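Local coordinates for SusD superfamily protein (Bacteroides fragilis NCTC 9343, PDB 3NQP) that probably binds glycans at the outer membrane as a member of the SusD family, at residues 113-125 with 169-181. Sequence-based numbering, arbitrary orientation.
Sequences KNFYLGEVYGLRA and QIKSDLNKSMEYF
Gly118 meets Ser177 where two antiparallel helices pack within the TPR-like helical part of this SusD-family fold. The axes of 113-125 and 169-181 come within 7.5 Å, at 162° between their directions. The backbones come closest at Gly118, whose CA is 4.1 Å from Ser177 CA. Gly118 CA sits over the centre of the Phe181 ring, 3.8 Å from its centroid. Phe181 also turns its edge to the face of Phe115, a T-shaped pair with planes at 70°. Ser177 OG donates to Gly118 O at 2.7 Å. Gly122 N reaches that oxygen from the other face of its plane.

Tyr121, Tyr180 and Lys176 form a partly exposed side. The two tyrosines interlock as knobs into holes. Leu117 CB lies over the face of Tyr180, and Lys176 CG over that of Tyr121. The rings are nearly parallel but barely overlap, and a water on this side bridges their hydroxyls.

Beyond Tyr121, Arg124 grips Asp173 side-on in a buried salt bridge. The bend at chi3 (69°) turns its guanidinium toward the carboxylate. Arg124 NH2 meets Asp173 OD1 on the syn side, somewhat tilted from the carboxylate plane, at 2.9 Å. Arg124 NE and Gln169 NE2 reach Asp173 OD2 from opposite faces, at 2.8 and 3.2 Å.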
# COMPACT_ATOMS: atom_id res chain seq x y z
N LYS A 113 3.16 -28.40 7.07
CA LYS A 113 2.27 -28.44 5.91
C LYS A 113 1.13 -27.40 6.07
O LYS A 113 0.83 -26.65 5.14
CB LYS A 113 1.70 -29.84 5.73
CG LYS A 113 0.74 -30.00 4.56
CD LYS A 113 -0.11 -31.24 4.69
CE LYS A 113 0.61 -32.50 4.38
NZ LYS A 113 -0.31 -33.69 4.30
N ASN A 114 0.48 -27.40 7.23
CA ASN A 114 -0.64 -26.53 7.48
C ASN A 114 -0.17 -25.06 7.50
O ASN A 114 -0.87 -24.19 7.00
CB ASN A 114 -1.32 -26.88 8.80
CG ASN A 114 -2.10 -28.16 8.74
OD1 ASN A 114 -2.41 -28.66 7.66
ND2 ASN A 114 -2.42 -28.70 9.90
N PHE A 115 1.01 -24.80 8.06
CA PHE A 115 1.54 -23.43 8.08
C PHE A 115 1.80 -22.92 6.68
O PHE A 115 1.40 -21.80 6.33
CB PHE A 115 2.81 -23.29 8.92
CG PHE A 115 3.15 -21.86 9.20
CD1 PHE A 115 2.51 -21.19 10.22
CD2 PHE A 115 4.03 -21.17 8.39
CE1 PHE A 115 2.78 -19.86 10.45
CE2 PHE A 115 4.29 -19.82 8.64
CZ PHE A 115 3.67 -19.20 9.67
N TYR A 116 2.45 -23.75 5.87
CA TYR A 116 2.74 -23.45 4.49
C TYR A 116 1.46 -23.29 3.68
O TYR A 116 1.35 -22.35 2.89
CB TYR A 116 3.64 -24.52 3.86
CG TYR A 116 5.10 -24.49 4.29
CD1 TYR A 116 5.63 -23.45 5.04
CD2 TYR A 116 5.96 -25.52 3.91
CE1 TYR A 116 6.98 -23.41 5.41
CE2 TYR A 116 7.34 -25.49 4.25
CZ TYR A 116 7.83 -24.44 5.00
OH TYR A 116 9.14 -24.40 5.34
N LEU A 117 0.49 -24.16 3.88
CA LEU A 117 -0.76 -24.04 3.11
C LEU A 117 -1.52 -22.75 3.55
O LEU A 117 -2.05 -22.03 2.72
CB LEU A 117 -1.61 -25.31 3.19
CG LEU A 117 -1.01 -26.47 2.39
CD1 LEU A 117 -1.74 -27.77 2.66
CD2 LEU A 117 -0.93 -26.12 0.88
N GLY A 118 -1.49 -22.42 4.83
CA GLY A 118 -2.06 -21.17 5.29
C GLY A 118 -1.42 -20.01 4.55
O GLY A 118 -2.10 -19.06 4.14
N GLU A 119 -0.11 -20.08 4.36
CA GLU A 119 0.60 -18.96 3.74
C GLU A 119 0.15 -18.86 2.27
O GLU A 119 -0.15 -17.77 1.79
CB GLU A 119 2.11 -19.11 3.82
CG GLU A 119 2.66 -18.93 5.23
CD GLU A 119 4.17 -18.97 5.29
OE1 GLU A 119 4.75 -19.90 4.74
OE2 GLU A 119 4.80 -18.07 5.93
N VAL A 120 0.08 -20.01 1.59
CA VAL A 120 -0.06 -20.00 0.15
C VAL A 120 -1.51 -19.66 -0.24
O VAL A 120 -1.73 -18.94 -1.18
CB VAL A 120 0.46 -21.30 -0.49
CG1 VAL A 120 0.06 -21.38 -1.93
CG2 VAL A 120 2.01 -21.37 -0.32
N TYR A 121 -2.50 -20.13 0.52
CA TYR A 121 -3.89 -19.69 0.29
C TYR A 121 -4.08 -18.23 0.61
O TYR A 121 -4.80 -17.52 -0.10
CB TYR A 121 -4.86 -20.52 1.09
CG TYR A 121 -5.19 -21.87 0.50
CD1 TYR A 121 -6.22 -21.99 -0.45
CD2 TYR A 121 -4.56 -23.03 0.92
CE1 TYR A 121 -6.58 -23.22 -0.97
CE2 TYR A 121 -4.91 -24.28 0.37
CZ TYR A 121 -5.94 -24.35 -0.56
OH TYR A 121 -6.33 -25.55 -1.08
N GLY A 122 -3.43 -17.74 1.67
CA GLY A 122 -3.44 -16.33 1.97
C GLY A 122 -2.90 -15.47 0.84
O GLY A 122 -3.43 -14.40 0.53
N LEU A 123 -1.78 -15.89 0.27
CA LEU A 123 -1.13 -15.15 -0.79
C LEU A 123 -1.90 -15.23 -2.08
O LEU A 123 -1.88 -14.27 -2.88
CB LEU A 123 0.30 -15.67 -0.99
CG LEU A 123 1.30 -15.29 0.10
CD1 LEU A 123 2.69 -15.95 -0.20
CD2 LEU A 123 1.46 -13.78 0.29
N ARG A 124 -2.63 -16.31 -2.30
CA ARG A 124 -3.44 -16.38 -3.52
C ARG A 124 -4.61 -15.38 -3.41
O ARG A 124 -4.92 -14.69 -4.38
CB ARG A 124 -3.96 -17.76 -3.83
CG ARG A 124 -4.54 -17.85 -5.23
CD ARG A 124 -4.70 -19.33 -5.63
NE ARG A 124 -5.75 -19.99 -4.85
CZ ARG A 124 -6.10 -21.26 -5.00
NH1 ARG A 124 -5.48 -22.03 -5.89
NH2 ARG A 124 -7.10 -21.76 -4.29
N ALA A 125 -5.20 -15.26 -2.22
CA ALA A 125 -6.16 -14.20 -1.94
C ALA A 125 -5.54 -12.81 -2.17
O ALA A 125 -6.18 -11.91 -2.70
CB ALA A 125 -6.66 -14.30 -0.48
N GLN A 169 -13.85 -16.48 -4.80
CA GLN A 169 -12.64 -17.24 -4.70
C GLN A 169 -11.71 -16.65 -3.67
O GLN A 169 -11.08 -17.39 -2.90
CB GLN A 169 -11.89 -17.26 -6.03
CG GLN A 169 -10.61 -18.13 -5.98
CD GLN A 169 -10.89 -19.58 -5.67
OE1 GLN A 169 -11.88 -20.14 -6.13
NE2 GLN A 169 -10.01 -20.21 -4.89
N ILE A 170 -11.59 -15.32 -3.71
CA ILE A 170 -10.77 -14.63 -2.73
C ILE A 170 -11.23 -15.03 -1.31
O ILE A 170 -10.44 -15.39 -0.46
CB ILE A 170 -10.85 -13.12 -2.90
CG1 ILE A 170 -10.07 -12.66 -4.14
CG2 ILE A 170 -10.29 -12.44 -1.71
CD1 ILE A 170 -10.34 -11.16 -4.50
N LYS A 171 -12.52 -14.94 -1.06
CA LYS A 171 -13.03 -15.22 0.28
C LYS A 171 -12.90 -16.73 0.64
O LYS A 171 -12.58 -17.08 1.78
CB LYS A 171 -14.47 -14.71 0.40
CG LYS A 171 -14.53 -13.15 0.51
CD LYS A 171 -15.95 -12.58 0.51
CE LYS A 171 -16.01 -11.06 0.72
NZ LYS A 171 -17.42 -10.53 0.59
N SER A 172 -13.11 -17.62 -0.33
CA SER A 172 -12.87 -19.04 -0.08
C SER A 172 -11.42 -19.27 0.34
O SER A 172 -11.14 -19.96 1.33
CB SER A 172 -13.18 -19.83 -1.32
OG SER A 172 -12.87 -21.18 -1.11
N ASP A 173 -10.49 -18.61 -0.37
CA ASP A 173 -9.06 -18.72 -0.04
C ASP A 173 -8.69 -18.14 1.30
O ASP A 173 -7.84 -18.69 1.98
CB ASP A 173 -8.17 -18.13 -1.16
CG ASP A 173 -8.10 -19.03 -2.39
OD1 ASP A 173 -8.46 -20.23 -2.26
OD2 ASP A 173 -7.69 -18.55 -3.47
N LEU A 174 -9.33 -17.04 1.69
CA LEU A 174 -9.02 -16.48 2.99
C LEU A 174 -9.49 -17.44 4.10
O LEU A 174 -8.78 -17.66 5.09
CB LEU A 174 -9.69 -15.13 3.16
CG LEU A 174 -9.08 -14.00 2.31
CD1 LEU A 174 -10.01 -12.75 2.26
CD2 LEU A 174 -7.68 -13.62 2.81
N ASN A 175 -10.68 -17.99 3.94
CA ASN A 175 -11.18 -18.96 4.93
C ASN A 175 -10.32 -20.21 5.01
O ASN A 175 -10.10 -20.71 6.08
CB ASN A 175 -12.64 -19.38 4.64
CG ASN A 175 -13.65 -18.28 5.00
OD1 ASN A 175 -13.38 -17.35 5.77
ND2 ASN A 175 -14.85 -18.41 4.44
N LYS A 176 -9.86 -20.72 3.87
CA LYS A 176 -8.98 -21.89 3.87
C LYS A 176 -7.65 -21.54 4.56
O LYS A 176 -7.13 -22.33 5.32
CB LYS A 176 -8.75 -22.38 2.46
CG LYS A 176 -8.46 -23.86 2.34
CD LYS A 176 -9.64 -24.76 2.63
CE LYS A 176 -9.35 -26.21 2.15
NZ LYS A 176 -9.73 -27.24 3.14
N SER A 177 -7.11 -20.34 4.29
CA SER A 177 -5.90 -19.84 4.97
C SER A 177 -6.10 -19.92 6.48
O SER A 177 -5.26 -20.48 7.15
CB SER A 177 -5.48 -18.43 4.51
OG SER A 177 -4.29 -17.93 5.21
N MSE A 178 -7.20 -19.39 6.99
CA MSE A 178 -7.44 -19.43 8.46
C MSE A 178 -7.60 -20.90 8.92
O MSE A 178 -7.18 -21.29 10.02
CB MSE A 178 -8.67 -18.60 8.86
CG MSE A 178 -8.66 -17.17 8.47
SE MSE A 178 -7.23 -16.29 9.53
CE MSE A 178 -8.01 -16.58 11.25
N GLU A 179 -8.23 -21.73 8.08
CA GLU A 179 -8.46 -23.09 8.51
C GLU A 179 -7.14 -23.81 8.70
O GLU A 179 -6.95 -24.53 9.68
CB GLU A 179 -9.34 -23.82 7.50
CG GLU A 179 -9.76 -25.20 7.87
CD GLU A 179 -10.57 -25.84 6.74
OE1 GLU A 179 -11.33 -25.11 6.05
OE2 GLU A 179 -10.40 -27.06 6.51
N TYR A 180 -6.21 -23.60 7.78
CA TYR A 180 -4.90 -24.23 7.89
C TYR A 180 -4.06 -23.64 9.02
O TYR A 180 -3.40 -24.39 9.72
CB TYR A 180 -4.14 -24.15 6.55
CG TYR A 180 -4.52 -25.20 5.55
CD1 TYR A 180 -4.20 -26.53 5.76
CD2 TYR A 180 -5.17 -24.85 4.37
CE1 TYR A 180 -4.53 -27.50 4.85
CE2 TYR A 180 -5.50 -25.82 3.44
CZ TYR A 180 -5.19 -27.14 3.67
OH TYR A 180 -5.54 -28.07 2.72
N PHE A 181 -4.04 -22.33 9.19
CA PHE A 181 -3.25 -21.72 10.26
C PHE A 181 -3.74 -22.17 11.67
O PHE A 181 -2.96 -22.26 12.62
CB PHE A 181 -3.32 -20.19 10.16
CG PHE A 181 -2.34 -19.56 9.16
CD1 PHE A 181 -1.00 -19.85 9.20
CD2 PHE A 181 -2.77 -18.58 8.28
CE1 PHE A 181 -0.11 -19.23 8.33
CE2 PHE A 181 -1.90 -17.99 7.40
CZ PHE A 181 -0.56 -18.34 7.42
O HOH W 1 -5.18 -27.67 0.13
O HOH W 2 -8.10 -15.87 -4.27